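Local coordinates for protein tryptophan halogenase (Shewanella frigidimarina, PDB 2PYX) that is probably a flavin-dependent halogenase that uses FAD to act on tryptophan or a related substrate, at residues A[17-30]-A[365-379]. Numbering follows the deposited sequence. Where two conformers were deposited one is given.
Sequences TAGWITAGLLAAEH and LALIEWTASTLAQQL
The first torsion of Leu-379 sets CG anti to the backbone N (chi1 174°), which carries CD2 over one face of the His-30 ring; His-30 has its CG anti to its own carbonyl carbon. This is a CH-pi contact, with Leu-379 CD2 4.0 Å from the centroid of the His-30 ring. CG of Glu-29 covers the opposite face. At the ring edge His-30 NE2 donates to Ala-376 O over 2.8 Å, in the carbonyl plane and on a lone pair, though the oxygen sits 20° out of the ring plane. Ala-376 O lies near the end of helix 363-377 and also accepts from a water that bridges to Glu-29 OE2. ND1 of the imidazole is hydrogen-bonded to Lys-42. With an alanine here in place of His-30, Ala-376 O would probably lose its donor from helix 16-31, and Leu-379 CD2 the ring it rests on.

Away from His-30 the packing is largely apolar. The helix segments run at 28° with axes 8.8 Å apart, a spacing the small Ala-372 and Ala-376 permit: Ala-372 CB meets Leu-25 CD1 at 3.8 Å, and Leu-26 CD2 lies 3.9 Å from Ala-376 CB. Ile-368 presses CD1 on Ala-18 CB (3.8 Å) while its CG2 meets Ile-21. Thr-22 OG1 turns back to Ala-18 O, so its polar atom is satisfied within its own helix.

Helix 16-31 carries Gly-16 and Gly-19 of what is probably a Rossmann-type glycine-rich motif, consistent with the predicted FAD site that includes Thr-17 and Ala-18. The chemistry thus implies a mainly apolar helix-helix interface, with one side-chain-to-backbone hydrogen bond and a bridging water at the C-terminal ends of the two helices.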
ATOM      1  N   THR A  17       7.425   7.754   7.814  1.00 10.45           N
ATOM      2  CA  THR A  17       5.985   7.666   7.668  1.00 10.98           C
ATOM      3  C   THR A  17       5.399   6.753   8.732  1.00 10.13           C
ATOM      4  O   THR A  17       4.301   7.010   9.234  1.00 10.07           O
ATOM      5  CB  THR A  17       5.580   7.161   6.292  1.00 11.87           C
ATOM      6  OG1 THR A  17       6.277   5.949   6.030  1.00 12.47           O
ATOM      7  CG2 THR A  17       5.888   8.182   5.249  1.00 12.93           C
ATOM      8  N   ALA A  18       6.120   5.703   9.110  1.00 10.43           N
ATOM      9  CA  ALA A  18       5.596   4.755  10.103  1.00  9.58           C
ATOM     10  C   ALA A  18       5.384   5.427  11.455  1.00 10.15           C
ATOM     11  O   ALA A  18       4.311   5.364  12.067  1.00 10.17           O
ATOM     12  CB  ALA A  18       6.520   3.551  10.219  1.00 10.32           C
ATOM     13  N   GLY A  19       6.400   6.153  11.909  1.00  9.79           N
ATOM     14  CA  GLY A  19       6.328   6.778  13.202  1.00  8.87           C
ATOM     15  C   GLY A  19       5.367   7.926  13.269  1.00  8.69           C
ATOM     16  O   GLY A  19       4.558   8.021  14.213  1.00  9.50           O
ATOM     17  N   TRP A  20       5.413   8.789  12.246  1.00  9.54           N
ATOM     18  CA  TRP A  20       4.552   9.974  12.282  1.00 11.27           C
ATOM     19  C   TRP A  20       3.089   9.696  11.965  1.00 10.99           C
ATOM     20  O   TRP A  20       2.200  10.323  12.532  1.00 12.87           O
ATOM     21  CB  TRP A  20       5.096  11.101  11.427  1.00 10.00           C
ATOM     22  CG  TRP A  20       6.367  11.642  11.991  1.00 11.27           C
ATOM     23  CD1 TRP A  20       7.641  11.445  11.508  1.00 13.32           C
ATOM     24  CD2 TRP A  20       6.499  12.412  13.171  1.00 11.30           C
ATOM     25  NE1 TRP A  20       8.555  12.078  12.317  1.00 12.08           N
ATOM     26  CE2 TRP A  20       7.880  12.677  13.343  1.00 10.98           C
ATOM     27  CE3 TRP A  20       5.597  12.911  14.117  1.00 11.66           C
ATOM     28  CZ2 TRP A  20       8.365  13.409  14.424  1.00 11.16           C
ATOM     29  CZ3 TRP A  20       6.081  13.657  15.155  1.00 12.67           C
ATOM     30  CH2 TRP A  20       7.467  13.891  15.304  1.00 13.33           C
ATOM     31  N   ILE A  21       2.814   8.723  11.102  1.00 10.29           N
ATOM     32  CA  ILE A  21       1.400   8.367  10.924  1.00 10.53           C
ATOM     33  C   ILE A  21       0.845   7.806  12.232  1.00  9.28           C
ATOM     34  O   ILE A  21      -0.290   8.102  12.625  1.00 10.75           O
ATOM     35  CB  ILE A  21       1.201   7.390   9.758  1.00  9.33           C
ATOM     36  CG1 ILE A  21       1.360   8.144   8.428  1.00 10.97           C
ATOM     37  CG2 ILE A  21      -0.179   6.693   9.825  1.00 11.32           C
ATOM     38  CD1 ILE A  21       1.468   7.228   7.211  1.00 13.50           C
ATOM     39  N   THR A  22       1.651   6.984  12.907  1.00  8.08           N
ATOM     40  CA  THR A  22       1.229   6.428  14.187  1.00  9.43           C
ATOM     41  C   THR A  22       0.954   7.552  15.187  1.00  8.71           C
ATOM     42  O   THR A  22      -0.048   7.566  15.873  1.00  9.83           O
ATOM     43  CB  THR A  22       2.266   5.427  14.747  1.00 11.77           C
ATOM     44  OG1 THR A  22       2.460   4.371  13.788  1.00 10.15           O
ATOM     45  CG2 THR A  22       1.808   4.841  16.068  1.00 10.74           C
ATOM     46  N   ALA A  23       1.909   8.468  15.337  1.00 10.64           N
ATOM     47  CA  ALA A  23       1.745   9.569  16.283  1.00 10.12           C
ATOM     48  C   ALA A  23       0.475  10.357  16.010  1.00  7.51           C
ATOM     49  O   ALA A  23      -0.298  10.664  16.912  1.00 10.49           O
ATOM     50  CB  ALA A  23       2.953  10.483  16.212  1.00 11.16           C
ATOM     51  N   GLY A  24       0.245  10.674  14.739  1.00  9.54           N
ATOM     52  CA  GLY A  24      -0.904  11.484  14.363  1.00  9.84           C
ATOM     53  C   GLY A  24      -2.227  10.808  14.600  1.00 10.03           C
ATOM     54  O   GLY A  24      -3.187  11.400  15.114  1.00  9.60           O
ATOM     55  N   LEU A  25      -2.299   9.533  14.207  1.00  9.80           N
ATOM     56  CA  LEU A  25      -3.543   8.785  14.393  1.00  9.34           C
ATOM     57  C   LEU A  25      -3.867   8.594  15.894  1.00  8.73           C
ATOM     58  O   LEU A  25      -5.001   8.721  16.306  1.00 10.02           O
ATOM     59  CB  LEU A  25      -3.526   7.462  13.642  1.00  9.97           C
ATOM     60  CG  LEU A  25      -3.641   7.598  12.125  1.00 10.28           C
ATOM     61  CD1 LEU A  25      -3.421   6.212  11.519  1.00 13.23           C
ATOM     62  CD2 LEU A  25      -4.976   8.182  11.700  1.00 12.94           C
ATOM     63  N   LEU A  26      -2.853   8.283  16.695  1.00  9.41           N
ATOM     64  CA  LEU A  26      -3.070   8.151  18.131  1.00  9.75           C
ATOM     65  C   LEU A  26      -3.535   9.478  18.760  1.00  9.70           C
ATOM     66  O   LEU A  26      -4.499   9.490  19.510  1.00 10.41           O
ATOM     67  CB  LEU A  26      -1.785   7.708  18.850  1.00 10.15           C
ATOM     68  CG  LEU A  26      -1.424   6.239  18.642  1.00 11.49           C
ATOM     69  CD1 LEU A  26      -0.044   5.978  19.245  1.00 14.23           C
ATOM     70  CD2 LEU A  26      -2.443   5.295  19.242  1.00 13.38           C
ATOM     71  N   ALA A  27      -2.821  10.569  18.458  1.00 10.60           N
ATOM     72  CA  ALA A  27      -3.142  11.860  19.065  1.00 11.91           C
ATOM     73  C   ALA A  27      -4.519  12.317  18.627  1.00 11.60           C
ATOM     74  O   ALA A  27      -5.310  12.798  19.433  1.00 12.20           O
ATOM     75  CB  ALA A  27      -2.090  12.908  18.677  1.00 12.19           C
ATOM     76  N   ALA A  28      -4.822  12.173  17.341  1.00 10.88           N
ATOM     77  CA  ALA A  28      -6.105  12.645  16.838  1.00 12.30           C
ATOM     78  C   ALA A  28      -7.264  11.863  17.478  1.00 11.78           C
ATOM     79  O   ALA A  28      -8.325  12.431  17.823  1.00 13.45           O
ATOM     80  CB  ALA A  28      -6.160  12.565  15.320  1.00 13.17           C
ATOM     81  N   GLU A  29      -7.096  10.554  17.631  1.00 10.86           N
ATOM     82  CA  GLU A  29      -8.170   9.713  18.166  1.00 11.11           C
ATOM     83  C   GLU A  29      -8.432   9.974  19.647  1.00 10.91           C
ATOM     84  O   GLU A  29      -9.586   9.957  20.052  1.00 13.66           O
ATOM     85  CB  GLU A  29      -7.892   8.221  17.916  1.00 11.01           C
ATOM     86  CG  GLU A  29      -8.881   7.265  18.507  1.00 14.47           C
ATOM     87  CD  GLU A  29     -10.267   7.345  17.901  1.00 21.54           C
ATOM     88  OE1 GLU A  29     -10.517   8.108  16.942  1.00 17.84           O
ATOM     89  OE2 GLU A  29     -11.147   6.627  18.415  1.00 25.44           O
ATOM     90  N   HIS A  30      -7.373  10.200  20.430  1.00 10.22           N
ATOM     91  CA  HIS A  30      -7.534  10.270  21.894  1.00 10.00           C
ATOM     92  C   HIS A  30      -7.445  11.657  22.520  1.00 11.14           C
ATOM     93  O   HIS A  30      -8.014  11.883  23.585  1.00 12.74           O
ATOM     94  CB  HIS A  30      -6.520   9.344  22.564  1.00 11.60           C
ATOM     95  CG  HIS A  30      -6.823   7.908  22.285  1.00 10.97           C
ATOM     96  ND1 HIS A  30      -7.806   7.218  22.957  1.00 13.23           N
ATOM     97  CD2 HIS A  30      -6.366   7.084  21.315  1.00 13.45           C
ATOM     98  CE1 HIS A  30      -7.903   6.004  22.441  1.00 12.13           C
ATOM     99  NE2 HIS A  30      -7.063   5.903  21.423  1.00 12.76           N
ATOM    100  N   LEU A 365       2.468   1.361   3.003  1.00 10.01           N
ATOM    101  CA  LEU A 365       1.725   2.403   3.762  1.00  9.30           C
ATOM    102  C   LEU A 365       0.363   1.883   4.253  1.00 10.95           C
ATOM    103  O   LEU A 365      -0.103   2.256   5.331  1.00 10.44           O
ATOM    104  CB  LEU A 365       1.568   3.676   2.945  1.00 10.85           C
ATOM    105  CG  LEU A 365       2.835   4.530   2.894  1.00 11.34           C
ATOM    106  CD1 LEU A 365       2.698   5.616   1.821  1.00 12.32           C
ATOM    107  CD2 LEU A 365       3.114   5.151   4.250  1.00 14.35           C
ATOM    108  N   ALA A 366      -0.283   1.021   3.474  1.00 10.47           N
ATOM    109  CA  ALA A 366      -1.568   0.418   3.907  1.00 10.08           C
ATOM    110  C   ALA A 366      -1.423  -0.314   5.233  1.00  8.86           C
ATOM    111  O   ALA A 366      -2.309  -0.240   6.093  1.00 10.89           O
ATOM    112  CB  ALA A 366      -2.044  -0.550   2.846  1.00 12.93           C
ATOM    113  N   LEU A 367      -0.337  -1.064   5.400  1.00  9.71           N
ATOM    114  CA  LEU A 367      -0.099  -1.797   6.666  1.00  9.70           C
ATOM    115  C   LEU A 367       0.206  -0.829   7.818  1.00 10.59           C
ATOM    116  O   LEU A 367      -0.227  -1.064   8.947  1.00  9.18           O
ATOM    117  CB  LEU A 367       1.027  -2.798   6.516  1.00 10.33           C
ATOM    118  CG  LEU A 367       0.682  -4.066   5.737  1.00  9.98           C
ATOM    119  CD1 LEU A 367       1.957  -4.810   5.300  1.00 11.84           C
ATOM    120  CD2 LEU A 367      -0.226  -4.923   6.633  1.00 10.86           C
ATOM    121  N   ILE A 368       0.971   0.227   7.554  1.00  7.74           N
ATOM    122  CA  ILE A 368       1.199   1.246   8.558  1.00  8.05           C
ATOM    123  C   ILE A 368      -0.153   1.826   9.042  1.00  7.26           C
ATOM    124  O   ILE A 368      -0.438   1.931  10.259  1.00  9.26           O
ATOM    125  CB  ILE A 368       2.151   2.339   8.030  1.00  8.36           C
ATOM    126  CG1 ILE A 368       3.579   1.804   7.989  1.00  9.66           C
ATOM    127  CG2 ILE A 368       2.073   3.578   8.886  1.00  9.88           C
ATOM    128  CD1 ILE A 368       4.514   2.656   7.110  1.00 11.17           C
ATOM    129  N   GLU A 369      -0.998   2.225   8.092  1.00  8.99           N
ATOM    130  CA  GLU A 369      -2.304   2.800   8.431  1.00  8.10           C
ATOM    131  C   GLU A 369      -3.138   1.783   9.209  1.00  9.41           C
ATOM    132  O   GLU A 369      -3.800   2.152  10.154  1.00  9.55           O
ATOM    133  CB  GLU A 369      -3.046   3.159   7.154  1.00 11.17           C
ATOM    134  CG  GLU A 369      -2.484   4.265   6.285  1.00 11.41           C
ATOM    135  CD  GLU A 369      -3.406   4.410   5.083  1.00 14.68           C
ATOM    136  OE1 GLU A 369      -4.407   5.114   5.204  1.00 13.71           O
ATOM    137  OE2 GLU A 369      -3.165   3.761   4.040  1.00 16.22           O
ATOM    138  N   TRP A 370      -3.159   0.527   8.769  1.00  7.92           N
ATOM    139  CA  TRP A 370      -3.963  -0.482   9.443  1.00  7.97           C
ATOM    140  C   TRP A 370      -3.468  -0.638  10.877  1.00  8.46           C
ATOM    141  O   TRP A 370      -4.248  -0.643  11.815  1.00  8.16           O
ATOM    142  CB  TRP A 370      -3.937  -1.859   8.714  1.00  9.88           C
ATOM    143  CG  TRP A 370      -4.581  -2.861   9.577  1.00  9.35           C
ATOM    144  CD1 TRP A 370      -5.942  -3.027   9.774  1.00 11.62           C
ATOM    145  CD2 TRP A 370      -3.939  -3.772  10.481  1.00  9.57           C
ATOM    146  NE1 TRP A 370      -6.163  -3.987  10.721  1.00 12.00           N
ATOM    147  CE2 TRP A 370      -4.963  -4.474  11.172  1.00 11.32           C
ATOM    148  CE3 TRP A 370      -2.615  -4.098  10.759  1.00 10.13           C
ATOM    149  CZ2 TRP A 370      -4.679  -5.416  12.157  1.00 10.12           C
ATOM    150  CZ3 TRP A 370      -2.349  -5.062  11.712  1.00  9.10           C
ATOM    151  CH2 TRP A 370      -3.380  -5.705  12.409  1.00  9.82           C
ATOM    152  N   THR A 371      -2.161  -0.794  11.050  1.00  8.71           N
ATOM    153  CA  THR A 371      -1.672  -1.126  12.365  1.00  6.51           C
ATOM    154  C   THR A 371      -1.896   0.053  13.343  1.00  6.93           C
ATOM    155  O   THR A 371      -2.346  -0.115  14.487  1.00  8.57           O
ATOM    156  CB  THR A 371      -0.183  -1.520  12.365  1.00  8.93           C
ATOM    157  OG1 THR A 371       0.116  -2.436  11.298  1.00  8.11           O
ATOM    158  CG2 THR A 371       0.154  -2.178  13.694  1.00  8.70           C
ATOM    159  N   ALA A 372      -1.577   1.264  12.885  1.00  8.41           N
ATOM    160  CA  ALA A 372      -1.719   2.456  13.705  1.00  7.92           C
ATOM    161  C   ALA A 372      -3.185   2.741  14.023  1.00  7.27           C
ATOM    162  O   ALA A 372      -3.527   3.078  15.154  1.00  8.92           O
ATOM    163  CB  ALA A 372      -1.067   3.656  13.017  1.00  9.78           C
ATOM    164  N   SER A 373      -4.034   2.647  13.009  1.00  7.53           N
ATOM    165  CA  SER A 373      -5.457   2.898  13.239  0.50  7.24           C
ATOM    166  C   SER A 373      -6.053   1.836  14.187  1.00  8.13           C
ATOM    167  O   SER A 373      -6.883   2.155  15.033  1.00  9.29           O
ATOM    168  CB  SER A 373      -6.261   2.970  11.926  0.50  8.74           C
ATOM    169  OG  SER A 373      -6.242   1.748  11.206  0.50 10.75           O
ATOM    170  N   THR A 374      -5.630   0.586  14.034  1.00  9.16           N
ATOM    171  CA  THR A 374      -6.097  -0.482  14.899  1.00 11.35           C
ATOM    172  C   THR A 374      -5.671  -0.232  16.319  1.00  9.15           C
ATOM    173  O   THR A 374      -6.473  -0.372  17.238  1.00  9.12           O
ATOM    174  CB  THR A 374      -5.572  -1.836  14.385  1.00 12.31           C
ATOM    175  OG1 THR A 374      -6.152  -2.042  13.090  1.00 13.62           O
ATOM    176  CG2 THR A 374      -5.980  -2.945  15.279  1.00 21.27           C
ATOM    177  N   LEU A 375      -4.419   0.143  16.524  1.00  9.29           N
ATOM    178  CA  LEU A 375      -3.964   0.439  17.885  1.00  9.48           C
ATOM    179  C   LEU A 375      -4.751   1.606  18.464  1.00  8.51           C
ATOM    180  O   LEU A 375      -5.170   1.563  19.622  1.00 10.83           O
ATOM    181  CB  LEU A 375      -2.475   0.773  17.859  1.00 11.07           C
ATOM    182  CG  LEU A 375      -1.913   1.240  19.192  1.00 11.04           C
ATOM    183  CD1 LEU A 375      -2.050   0.129  20.258  1.00 15.86           C
ATOM    184  CD2 LEU A 375      -0.479   1.668  19.024  1.00 12.22           C
ATOM    185  N   ALA A 376      -4.974   2.650  17.680  1.00  8.39           N
ATOM    186  CA  ALA A 376      -5.727   3.787  18.163  1.00  8.99           C
ATOM    187  C   ALA A 376      -7.160   3.397  18.542  1.00 11.94           C
ATOM    188  O   ALA A 376      -7.717   3.901  19.538  1.00 12.53           O
ATOM    189  CB  ALA A 376      -5.736   4.890  17.112  1.00  9.60           C
ATOM    190  N   GLN A 377      -7.770   2.489  17.774  1.00  8.22           N
ATOM    191  CA  GLN A 377      -9.130   2.031  18.063  1.00  9.63           C
ATOM    192  C   GLN A 377      -9.227   1.015  19.195  1.00 10.95           C
ATOM    193  O   GLN A 377     -10.292   0.838  19.783  1.00 13.72           O
ATOM    194  CB  GLN A 377      -9.757   1.453  16.816  1.00 10.69           C
ATOM    195  CG  GLN A 377      -9.873   2.458  15.703  1.00 13.40           C
ATOM    196  CD  GLN A 377     -10.544   1.935  14.493  1.00 28.54           C
ATOM    197  OE1 GLN A 377     -11.772   1.935  14.405  1.00 32.75           O
ATOM    198  NE2 GLN A 377      -9.760   1.552  13.512  1.00 22.75           N
ATOM    199  N   GLN A 378      -8.116   0.367  19.498  1.00 10.10           N
ATOM    200  CA  GLN A 378      -8.075  -0.669  20.520  1.00 10.42           C
ATOM    201  C   GLN A 378      -7.004  -0.377  21.572  1.00 11.31           C
ATOM    202  O   GLN A 378      -6.318  -1.271  22.029  1.00 13.78           O
ATOM    203  CB  GLN A 378      -7.795  -2.018  19.874  1.00 11.64           C
ATOM    204  CG  GLN A 378      -8.889  -2.420  18.926  1.00 11.59           C
ATOM    205  CD  GLN A 378      -8.932  -3.905  18.644  1.00 18.69           C
ATOM    206  OE1 GLN A 378      -8.953  -4.707  19.557  1.00 14.54           O
ATOM    207  NE2 GLN A 378      -8.911  -4.265  17.386  1.00 23.68           N
ATOM    208  N   LEU A 379      -6.882   0.878  21.987  1.00  9.75           N
ATOM    209  CA  LEU A 379      -5.889   1.230  22.975  1.00 10.89           C
ATOM    210  C   LEU A 379      -6.173   0.419  24.235  1.00  9.75           C
ATOM    211  O   LEU A 379      -7.270   0.453  24.778  1.00 10.98           O
ATOM    212  CB  LEU A 379      -5.985   2.725  23.270  1.00 14.68           C
ATOM    213  CG  LEU A 379      -5.089   3.231  24.405  1.00 17.62           C
ATOM    214  CD1 LEU A 379      -3.677   3.305  23.956  1.00 20.88           C
ATOM    215  CD2 LEU A 379      -5.567   4.571  24.932  1.00 18.31           C
TER
HETATM  216  O   HOH W   1     -10.614   4.499  20.334  1.00 24.01           O